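Long-range contacts in esterase E25 (PDB 4Q05), which probably hydrolyses carboxylic esters as a dimeric alpha/beta hydrolase of the bacterial hormone-sensitive lipase family: residues Ser59-Pro64 with Ile252-Val257; Ile68-Val73 with Thr258-Leu263; Gly109-Val114 with Phe185-His190; Ala140-Gly145 with Arg170-His175. All blocks are in the same frame, centred on the assembly; numbering follows the deposited sequence.

Interaction 1: residues Ser59-Pro64 with Ile252-Val257; sequences SKTPTP and IDRNLV
Two torsions bring Arg254 and Thr61 together. The arginine sets CG between its backbone N and carbonyl carbon (chi1 71°) and runs extended from there to NE, while Thr61, at chi1 -63°, holds OG1 beside its own backbone N. The two side chains cross at about a right angle, and the hydroxyl lies at the edge of the guanidinium, near its plane. Arg254 NH1 gives Thr61 OG1 a weak hydrogen bond, 3.0 Å long and bent to 133°. The stronger partners lie elsewhere: Asp334 forms a salt bridge with NH2, and Ile57 O bonds the hydroxyl. Beside this polar pair, Thr61 CG2 rests 3.9 Å from Arg254 CB, and Pro64 CG meets Arg254 CA at 3.8 Å. Pro64 CB reaches Val257 CG1 at 4.2 Å. Trp37 of the second subunit packs on both Arg254 and Pro64, which places the contact at the dimer interface. Asp253 OD1 closes an Asx turn with Asn255 N (2.8 Å), and its OD2 accepts from the backbone N of Leu303 and of His332, the latter probably the catalytic histidine. The chemistry implies a loop held by polar bonds to partners beyond the contact, to which Thr61 adds a weak bond and apolar packing.

Interaction 2: residues Ile68-Val73 with Thr258-Leu263; sequences INLNLV and TYDGFL
The Phe262 ring is met at its edge, in the ring plane, by Leu72 O, which stands 3.7 Å from Phe262 CD1. The Leu72 side chain runs beside the phenylalanine and points the same way, bringing its CG to 3.9 Å from the same CD1. Both residues also pack on Leu87 of helix 77-88. With CG anti to the backbone N (chi1 180°), Phe262 places its CB close to Leu72 O as well, so that this carbonyl borders the aromatic side chain from its root to its ring.

The principle illustrated is that one helix can end where another begins. Helix 66-71 finishes here, Gly261 occupies the N-cap position of helix 262-271, and Phe262 N donates to Asn69 O over 2.8 Å at 152°, tilted from the carbonyl plane. The same oxygen receives a CA-H...O contact from Gly261 CA at 3.3 Å. A side chain on Gly261 would collide with Asn69 O and Leu70 CA.

Apolar groups close the other end. Leu70 CD1 lies 3.6 Å from Thr258 CG2, the two side chains crossing at about a right angle, and 3.7 Å from Asp260 CB. Thr258 OG1 accepts from Asp260 N at 3.3 Å, forming an ST turn, and is also bonded to Asp250. An alanine at Thr258 is likely to open a gap beside Leu70 and leave Asp260 N without the hydroxyl that closes the turn. The carboxylate of Asp260 is turned to Lys241, with which it forms a salt bridge.

Interaction 3: residues Gly109-Val114 with Phe185-His190; sequences GVIEGV and FTVYQH
Val187 CG2 packs equally near CB and CG1 of Val114, 3.7 Å from each. Val187, its CG1 anti to the backbone N (chi1 170°), has CG2 beside that nitrogen and so presents this methyl to the hairpin. The same methyl lies 4.2 Å from Ile111 CG2. On the preceding residue, Thr186 CG2 fits against Glu112 CB at 3.4 Å and Val114 CG2 at 3.8 Å; the threonine hydroxyl is engaged with Asp182 O of its own helix. Leu165 and Ile167 of strand 164-168 extend the apolar layer: Val187 touches both, Ile111 the first and Val114 the second.

The fold explains the layout. Ile111 to Val114 form the type I' turn of the hairpin that joins strands 105-111 and 114-120, at the outer edge of the central sheet of the alpha/beta hydrolase fold. Helix 179-194 is the connecting helix of the beta-alpha-beta unit from strand 164-168 to strand 200-205; its segment 185-190 crosses strand 109-111 at 80°, the axes 9.8 Å apart at closest.

Contacts to the imidazole form a second kind. Ile111 CG2 comes obliquely to the His190 ring, 3.5 Å from CD2, the side chains crossing at about a right angle.

The polar element is a mere approach. Glu112, bent at chi2, brings OE2 to 4.0 Å from His190 ND1, with carboxylate and imidazole planes 22° apart. That is too far for a bond, though any positive charge on the imidazole would probably be eased by this neighbour.

Interaction 4: residues Ala140-Gly145 with Arg170-His175; sequences AFVLNG and RMPPSH
The backbones of Val142 and Met171 approach to 5.5 Å between their CA atoms, and the segment 170-175 turns there, with a cis peptide before Pro173 and a hydrogen bond from His175 N to Met171 O. Met171 is the main side chain. Its chi1 (-70°) and straight chi2 (-179°) put SD 3.4 Å from Leu143 O, and the bend at chi3 (-68°) then carries CE to 3.4 Å from Gly145 CA. The thioether thus passes along the backbone of the loop from Phe141 to Gly145. Beside it, Phe141 O abuts Pro172 CD at 3.5 Å, and Val142 CG1 lies 3.4 Å from Pro172 O. An alanine in place of Met171 would probably open a gap against Leu143 O and Gly145 CA and let their loop shift. One water donates to both Val142 O (2.9 Å) and Pro172 O (2.7 Å), joining two carbonyls that could not bond each other. The loop follows the His-Gly-Gly motif that begins at His137, which in relatives of this family shapes the oxyanion hole and probably does so here. Chemically, the contact implies a join made by dispersion, by close approaches of thioether and apolar carbons to backbone atoms, and by a shared water.

Interactions 1 and 2 adjoin, their centres 14 Å apart: Asn69 ND2 lies 2.9 Å from Leu256 O, a probable hydrogen bond that ties helix 66-71 to the loop before helix 262-271. Interaction 2 also touches interaction 4, for the start of helix 262-271 packs on the loop 140-145: Leu263 CD1 lies 3.5 Å from Ala140 CB, and Phe262 meets Leu143. In interaction 4 the Phe141 side chain lies near, without touching, the residues of the probable nucleophile elbow (Gly204, Ser206, Gly208). Interaction 3 stands apart, its centre about 37 Å from that of interaction 1 and about 17 Å from that of interaction 4, at the far edge of the sheet.

Interaction 1: residues Ser59-Pro64 with Ile252-Val257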
# COMPACT_ATOMS: atom_id res chain seq x y z
N SER A 59 18.09 9.12 -7.37
CA SER A 59 19.30 8.88 -8.14
C SER A 59 20.49 9.68 -7.62
O SER A 59 21.63 9.25 -7.70
CB SER A 59 19.05 9.18 -9.62
OG SER A 59 20.19 8.84 -10.39
N LYS A 60 20.21 10.86 -7.06
CA LYS A 60 21.26 11.70 -6.47
C LYS A 60 21.52 11.39 -5.00
O LYS A 60 22.41 11.98 -4.38
CB LYS A 60 20.91 13.18 -6.64
CG LYS A 60 20.76 13.61 -8.10
CD LYS A 60 21.97 13.17 -8.93
CE LYS A 60 21.81 13.57 -10.41
NZ LYS A 60 23.03 13.27 -11.22
N THR A 61 20.74 10.48 -4.43
CA THR A 61 20.93 10.11 -3.03
C THR A 61 21.98 9.01 -2.97
O THR A 61 21.91 8.05 -3.73
CB THR A 61 19.60 9.62 -2.39
OG1 THR A 61 18.64 10.69 -2.39
CG2 THR A 61 19.82 9.14 -0.97
N PRO A 62 22.98 9.16 -2.10
CA PRO A 62 23.96 8.08 -1.99
C PRO A 62 23.34 6.89 -1.28
O PRO A 62 22.42 7.08 -0.49
CB PRO A 62 25.06 8.67 -1.09
CG PRO A 62 24.82 10.15 -1.10
CD PRO A 62 23.34 10.32 -1.26
N THR A 63 23.85 5.69 -1.56
CA THR A 63 23.45 4.50 -0.82
C THR A 63 23.36 4.84 0.66
O THR A 63 24.31 5.34 1.25
CB THR A 63 24.47 3.37 -1.00
OG1 THR A 63 24.60 3.06 -2.39
CG2 THR A 63 24.03 2.13 -0.24
N PRO A 64 22.19 4.60 1.28
CA PRO A 64 22.08 4.90 2.71
C PRO A 64 23.16 4.17 3.50
O PRO A 64 23.54 3.06 3.12
CB PRO A 64 20.68 4.39 3.07
CG PRO A 64 19.90 4.47 1.76
CD PRO A 64 20.93 4.10 0.70
N ILE A 252 17.40 0.81 3.10
CA ILE A 252 16.71 1.23 1.88
C ILE A 252 15.92 2.53 2.08
O ILE A 252 15.67 3.27 1.14
CB ILE A 252 15.81 0.10 1.33
CG1 ILE A 252 16.69 -1.03 0.78
CG2 ILE A 252 14.86 0.62 0.24
CD1 ILE A 252 15.95 -2.30 0.42
N ASP A 253 15.56 2.82 3.33
CA ASP A 253 14.91 4.07 3.64
C ASP A 253 16.02 5.11 3.85
O ASP A 253 16.75 5.04 4.82
CB ASP A 253 14.06 3.91 4.90
CG ASP A 253 13.30 5.17 5.26
OD1 ASP A 253 13.94 6.25 5.40
OD2 ASP A 253 12.07 5.08 5.40
N ARG A 254 16.14 6.07 2.94
CA ARG A 254 17.27 7.00 2.96
C ARG A 254 17.21 7.96 4.14
O ARG A 254 18.19 8.64 4.44
CB ARG A 254 17.33 7.80 1.66
CG ARG A 254 16.21 8.81 1.53
CD ARG A 254 15.98 9.26 0.10
NE ARG A 254 15.00 10.34 0.12
CZ ARG A 254 15.26 11.60 -0.22
NH1 ARG A 254 16.47 11.94 -0.65
NH2 ARG A 254 14.29 12.51 -0.13
N ASN A 255 16.06 8.01 4.80
CA ASN A 255 15.88 8.95 5.89
C ASN A 255 16.05 8.34 7.27
O ASN A 255 16.87 8.81 8.06
CB ASN A 255 14.54 9.69 5.76
CG ASN A 255 14.39 10.34 4.40
OD1 ASN A 255 13.37 10.19 3.73
ND2 ASN A 255 15.42 11.06 3.98
N LEU A 256 15.28 7.30 7.58
CA LEU A 256 15.43 6.59 8.84
C LEU A 256 16.60 5.61 8.78
O LEU A 256 17.27 5.35 9.80
CB LEU A 256 14.15 5.86 9.21
CG LEU A 256 12.94 6.74 9.53
CD1 LEU A 256 11.71 5.89 9.88
CD2 LEU A 256 13.29 7.69 10.68
N VAL A 257 16.85 5.08 7.59
CA VAL A 257 17.90 4.09 7.33
C VAL A 257 17.73 2.75 8.06
O VAL A 257 17.70 1.70 7.43
CB VAL A 257 19.33 4.63 7.61
CG1 VAL A 257 20.35 3.63 7.15
CG2 VAL A 257 19.57 5.96 6.92

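Interaction 2: residues Ile68-Val73 with Thr258-Leu263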
# COMPACT_ATOMS: atom_id res chain seq x y z
N ILE A 68 25.97 5.29 10.60
CA ILE A 68 25.71 6.56 11.26
C ILE A 68 24.63 6.43 12.34
O ILE A 68 24.87 6.71 13.52
CB ILE A 68 25.25 7.63 10.26
CG1 ILE A 68 26.28 7.78 9.14
CG2 ILE A 68 24.97 8.95 10.99
CD1 ILE A 68 25.81 8.63 7.97
N ASN A 69 23.44 6.01 11.93
CA ASN A 69 22.34 5.86 12.88
C ASN A 69 22.59 4.75 13.88
O ASN A 69 22.09 4.79 15.00
CB ASN A 69 20.99 5.69 12.16
CG ASN A 69 20.39 7.03 11.76
OD1 ASN A 69 20.96 8.08 12.05
ND2 ASN A 69 19.24 7.00 11.11
N LEU A 70 23.40 3.77 13.48
CA LEU A 70 23.82 2.69 14.35
C LEU A 70 24.74 3.19 15.46
O LEU A 70 24.78 2.62 16.55
CB LEU A 70 24.56 1.61 13.55
CG LEU A 70 23.97 0.21 13.59
CD1 LEU A 70 22.66 0.17 12.81
CD2 LEU A 70 24.97 -0.80 13.02
N ASN A 71 25.48 4.26 15.17
CA ASN A 71 26.44 4.79 16.12
C ASN A 71 25.94 6.02 16.88
O ASN A 71 26.59 6.47 17.83
CB ASN A 71 27.77 5.11 15.42
CG ASN A 71 28.49 3.85 14.96
OD1 ASN A 71 28.23 2.74 15.44
ND2 ASN A 71 29.43 4.03 14.03
N LEU A 72 24.79 6.55 16.47
CA LEU A 72 24.21 7.70 17.15
C LEU A 72 23.29 7.20 18.26
O LEU A 72 22.08 7.04 18.08
CB LEU A 72 23.45 8.59 16.17
CG LEU A 72 23.03 9.95 16.73
CD1 LEU A 72 24.21 10.66 17.38
CD2 LEU A 72 22.42 10.80 15.62
N VAL A 73 23.88 6.95 19.42
CA VAL A 73 23.12 6.39 20.52
C VAL A 73 23.39 7.20 21.77
O VAL A 73 24.20 6.82 22.60
CB VAL A 73 23.46 4.90 20.73
CG1 VAL A 73 22.61 4.31 21.85
CG2 VAL A 73 23.24 4.12 19.43
N THR A 258 17.67 2.80 9.38
CA THR A 258 17.57 1.58 10.18
C THR A 258 16.89 1.87 11.51
O THR A 258 16.94 2.99 12.02
CB THR A 258 18.96 0.95 10.43
OG1 THR A 258 18.82 -0.27 11.14
CG2 THR A 258 19.86 1.89 11.23
N TYR A 259 16.24 0.86 12.06
CA TYR A 259 15.63 0.95 13.37
C TYR A 259 16.72 0.97 14.44
O TYR A 259 16.59 1.65 15.46
CB TYR A 259 14.73 -0.26 13.59
CG TYR A 259 14.06 -0.32 14.94
CD1 TYR A 259 12.81 0.24 15.13
CD2 TYR A 259 14.66 -0.98 16.00
CE1 TYR A 259 12.18 0.17 16.36
CE2 TYR A 259 14.04 -1.06 17.24
CZ TYR A 259 12.80 -0.48 17.41
OH TYR A 259 12.16 -0.55 18.63
N ASP A 260 17.79 0.22 14.20
CA ASP A 260 18.83 0.00 15.20
C ASP A 260 19.62 1.27 15.46
O ASP A 260 19.83 2.06 14.55
CB ASP A 260 19.82 -1.09 14.77
CG ASP A 260 19.13 -2.39 14.40
OD1 ASP A 260 18.07 -2.72 14.99
OD2 ASP A 260 19.66 -3.09 13.51
N GLY A 261 20.06 1.45 16.70
CA GLY A 261 20.81 2.63 17.07
C GLY A 261 19.89 3.76 17.48
O GLY A 261 19.13 3.64 18.45
N PHE A 262 19.95 4.85 16.73
CA PHE A 262 19.23 6.06 17.09
C PHE A 262 17.72 5.87 17.27
O PHE A 262 17.15 6.28 18.29
CB PHE A 262 19.49 7.18 16.09
CG PHE A 262 18.77 8.44 16.43
CD1 PHE A 262 19.25 9.28 17.42
CD2 PHE A 262 17.57 8.76 15.81
CE1 PHE A 262 18.57 10.43 17.76
CE2 PHE A 262 16.89 9.91 16.15
CZ PHE A 262 17.40 10.75 17.14
N LEU A 263 17.08 5.28 16.27
CA LEU A 263 15.62 5.21 16.30
C LEU A 263 15.17 4.43 17.52
O LEU A 263 14.30 4.87 18.26
CB LEU A 263 15.07 4.58 15.02
CG LEU A 263 13.55 4.49 14.96
CD1 LEU A 263 12.92 5.85 15.27
CD2 LEU A 263 13.07 3.94 13.61

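Interaction 3: residues Gly109-Val114 with Phe185-His190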
# COMPACT_ATOMS: atom_id res chain seq x y z
N GLY A 109 2.55 31.07 18.23
CA GLY A 109 1.62 31.52 19.23
C GLY A 109 1.57 30.53 20.37
O GLY A 109 2.31 29.55 20.38
N VAL A 110 0.71 30.78 21.34
CA VAL A 110 0.57 29.87 22.46
C VAL A 110 -0.91 29.65 22.73
O VAL A 110 -1.71 30.59 22.72
CB VAL A 110 1.27 30.41 23.74
CG1 VAL A 110 1.14 29.41 24.87
CG2 VAL A 110 2.73 30.68 23.46
N ILE A 111 -1.27 28.40 22.94
CA ILE A 111 -2.64 28.05 23.26
C ILE A 111 -2.61 27.30 24.57
O ILE A 111 -2.03 26.21 24.65
CB ILE A 111 -3.27 27.18 22.17
CG1 ILE A 111 -3.48 28.02 20.90
CG2 ILE A 111 -4.61 26.59 22.65
CD1 ILE A 111 -4.18 27.28 19.81
N GLU A 112 -3.18 27.90 25.62
CA GLU A 112 -3.19 27.27 26.93
C GLU A 112 -1.80 26.79 27.31
O GLU A 112 -1.63 25.67 27.79
CB GLU A 112 -4.19 26.11 26.95
CG GLU A 112 -5.61 26.59 26.71
CD GLU A 112 -6.07 27.51 27.83
OE1 GLU A 112 -5.86 27.13 29.00
OE2 GLU A 112 -6.61 28.60 27.54
N GLY A 113 -0.80 27.63 27.08
CA GLY A 113 0.55 27.32 27.48
C GLY A 113 1.29 26.44 26.48
O GLY A 113 2.48 26.20 26.65
N VAL A 114 0.60 25.96 25.46
CA VAL A 114 1.23 25.09 24.44
C VAL A 114 1.73 25.90 23.25
O VAL A 114 1.00 26.70 22.66
CB VAL A 114 0.27 23.98 23.92
CG1 VAL A 114 0.99 23.08 22.89
CG2 VAL A 114 -0.28 23.14 25.07
N PHE A 185 -3.61 17.12 23.61
CA PHE A 185 -4.94 17.12 24.20
C PHE A 185 -5.38 18.52 24.62
O PHE A 185 -6.52 18.93 24.38
CB PHE A 185 -4.98 16.17 25.39
CG PHE A 185 -6.32 16.11 26.08
CD1 PHE A 185 -7.38 15.45 25.50
CD2 PHE A 185 -6.50 16.72 27.30
CE1 PHE A 185 -8.61 15.40 26.12
CE2 PHE A 185 -7.73 16.67 27.94
CZ PHE A 185 -8.78 16.00 27.35
N THR A 186 -4.47 19.27 25.24
CA THR A 186 -4.77 20.62 25.70
C THR A 186 -5.23 21.51 24.57
O THR A 186 -6.24 22.19 24.67
CB THR A 186 -3.53 21.26 26.38
OG1 THR A 186 -3.26 20.59 27.61
CG2 THR A 186 -3.75 22.73 26.66
N VAL A 187 -4.49 21.49 23.46
CA VAL A 187 -4.85 22.31 22.32
C VAL A 187 -6.17 21.85 21.73
O VAL A 187 -7.04 22.66 21.40
CB VAL A 187 -3.75 22.30 21.24
CG1 VAL A 187 -4.25 22.96 19.96
CG2 VAL A 187 -2.52 23.01 21.76
N TYR A 188 -6.33 20.54 21.59
CA TYR A 188 -7.58 20.01 21.04
C TYR A 188 -8.80 20.43 21.88
O TYR A 188 -9.80 20.89 21.34
CB TYR A 188 -7.52 18.49 20.93
CG TYR A 188 -8.71 17.90 20.22
CD1 TYR A 188 -8.83 17.99 18.83
CD2 TYR A 188 -9.72 17.26 20.93
CE1 TYR A 188 -9.92 17.45 18.17
CE2 TYR A 188 -10.81 16.72 20.28
CZ TYR A 188 -10.90 16.81 18.90
OH TYR A 188 -11.99 16.28 18.23
N GLN A 189 -8.71 20.26 23.20
CA GLN A 189 -9.82 20.65 24.07
C GLN A 189 -10.16 22.11 23.90
O GLN A 189 -11.32 22.48 23.81
CB GLN A 189 -9.50 20.36 25.54
CG GLN A 189 -9.71 18.91 25.94
CD GLN A 189 -10.62 18.75 27.16
OE1 GLN A 189 -10.29 19.21 28.26
NE2 GLN A 189 -11.77 18.10 26.96
N HIS A 190 -9.13 22.95 23.85
CA HIS A 190 -9.34 24.37 23.65
C HIS A 190 -10.11 24.64 22.37
O HIS A 190 -11.04 25.44 22.35
CB HIS A 190 -8.02 25.13 23.64
CG HIS A 190 -8.15 26.57 23.24
ND1 HIS A 190 -8.52 27.55 24.13
CD2 HIS A 190 -7.97 27.19 22.05
CE1 HIS A 190 -8.56 28.72 23.51
NE2 HIS A 190 -8.22 28.52 22.24

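Interaction 4: residues Ala140-Gly145 with Arg170-His175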
# COMPACT_ATOMS: atom_id res chain seq x y z
N ALA A 140 11.26 11.28 15.10
CA ALA A 140 11.13 10.21 16.02
C ALA A 140 11.13 10.71 17.45
O ALA A 140 12.07 10.50 18.18
CB ALA A 140 12.23 9.21 15.81
N PHE A 141 10.05 11.37 17.81
CA PHE A 141 9.69 11.65 19.17
C PHE A 141 10.48 12.73 19.90
O PHE A 141 10.06 13.18 20.92
CB PHE A 141 9.70 10.37 20.01
CG PHE A 141 8.83 9.29 19.45
CD1 PHE A 141 7.49 9.34 19.62
CD2 PHE A 141 9.37 8.27 18.71
CE1 PHE A 141 6.69 8.38 19.08
CE2 PHE A 141 8.56 7.32 18.16
CZ PHE A 141 7.23 7.37 18.36
N VAL A 142 11.60 13.13 19.36
CA VAL A 142 12.43 14.11 20.01
C VAL A 142 12.88 15.17 19.02
O VAL A 142 13.51 16.11 19.40
CB VAL A 142 13.68 13.51 20.65
CG1 VAL A 142 13.32 12.51 21.70
CG2 VAL A 142 14.54 12.85 19.62
N LEU A 143 12.56 14.98 17.76
CA LEU A 143 13.02 15.84 16.68
C LEU A 143 11.97 16.85 16.25
O LEU A 143 10.79 16.72 16.57
CB LEU A 143 13.46 15.01 15.47
CG LEU A 143 14.59 14.01 15.75
CD1 LEU A 143 14.92 13.16 14.51
CD2 LEU A 143 15.85 14.72 16.28
N ASN A 144 12.41 17.87 15.52
CA ASN A 144 11.54 18.86 14.91
C ASN A 144 10.76 19.73 15.88
O ASN A 144 9.63 20.12 15.59
CB ASN A 144 10.60 18.20 13.90
CG ASN A 144 11.35 17.45 12.81
OD1 ASN A 144 12.36 17.93 12.29
ND2 ASN A 144 10.88 16.27 12.48
N GLY A 145 11.36 20.03 17.03
CA GLY A 145 10.78 20.96 17.97
C GLY A 145 10.80 22.35 17.37
O GLY A 145 11.57 22.64 16.44
N ARG A 170 5.67 19.53 23.75
CA ARG A 170 6.87 19.32 24.54
C ARG A 170 7.36 17.89 24.34
O ARG A 170 6.56 16.95 24.34
CB ARG A 170 6.59 19.58 26.03
CG ARG A 170 6.39 21.05 26.41
CD ARG A 170 5.84 21.19 27.85
NE ARG A 170 4.56 20.50 27.99
CZ ARG A 170 4.17 19.83 29.07
NH1 ARG A 170 4.95 19.74 30.14
NH2 ARG A 170 2.98 19.23 29.08
N MET A 171 8.67 17.72 24.21
CA MET A 171 9.25 16.42 23.91
C MET A 171 10.34 16.03 24.89
O MET A 171 10.95 16.89 25.52
CB MET A 171 9.85 16.45 22.49
CG MET A 171 8.84 16.53 21.36
SD MET A 171 9.69 16.52 19.75
CE MET A 171 10.52 18.11 19.81
N PRO A 172 10.62 14.72 25.00
CA PRO A 172 11.82 14.30 25.73
C PRO A 172 13.05 14.86 25.00
O PRO A 172 12.95 15.17 23.80
CB PRO A 172 11.80 12.77 25.60
CG PRO A 172 10.41 12.42 25.19
CD PRO A 172 9.90 13.59 24.41
N PRO A 173 14.20 14.95 25.68
CA PRO A 173 14.45 14.49 27.05
C PRO A 173 13.99 15.47 28.13
O PRO A 173 13.78 15.04 29.26
CB PRO A 173 15.98 14.39 27.10
CG PRO A 173 16.44 15.46 26.18
CD PRO A 173 15.45 15.39 25.03
N SER A 174 13.83 16.74 27.79
CA SER A 174 13.48 17.77 28.77
C SER A 174 12.08 17.54 29.33
O SER A 174 11.84 17.81 30.50
CB SER A 174 13.57 19.17 28.16
OG SER A 174 14.86 19.44 27.64
N HIS A 175 11.17 17.08 28.48
CA HIS A 175 9.78 16.85 28.90
C HIS A 175 9.35 15.44 28.56
O HIS A 175 8.84 15.18 27.46
CB HIS A 175 8.83 17.87 28.25
CG HIS A 175 9.32 19.28 28.33
ND1 HIS A 175 9.09 20.09 29.42
CD2 HIS A 175 10.05 20.02 27.46
CE1 HIS A 175 9.65 21.27 29.21
NE2 HIS A 175 10.23 21.25 28.03
O HOH W 1 13.57 17.14 22.08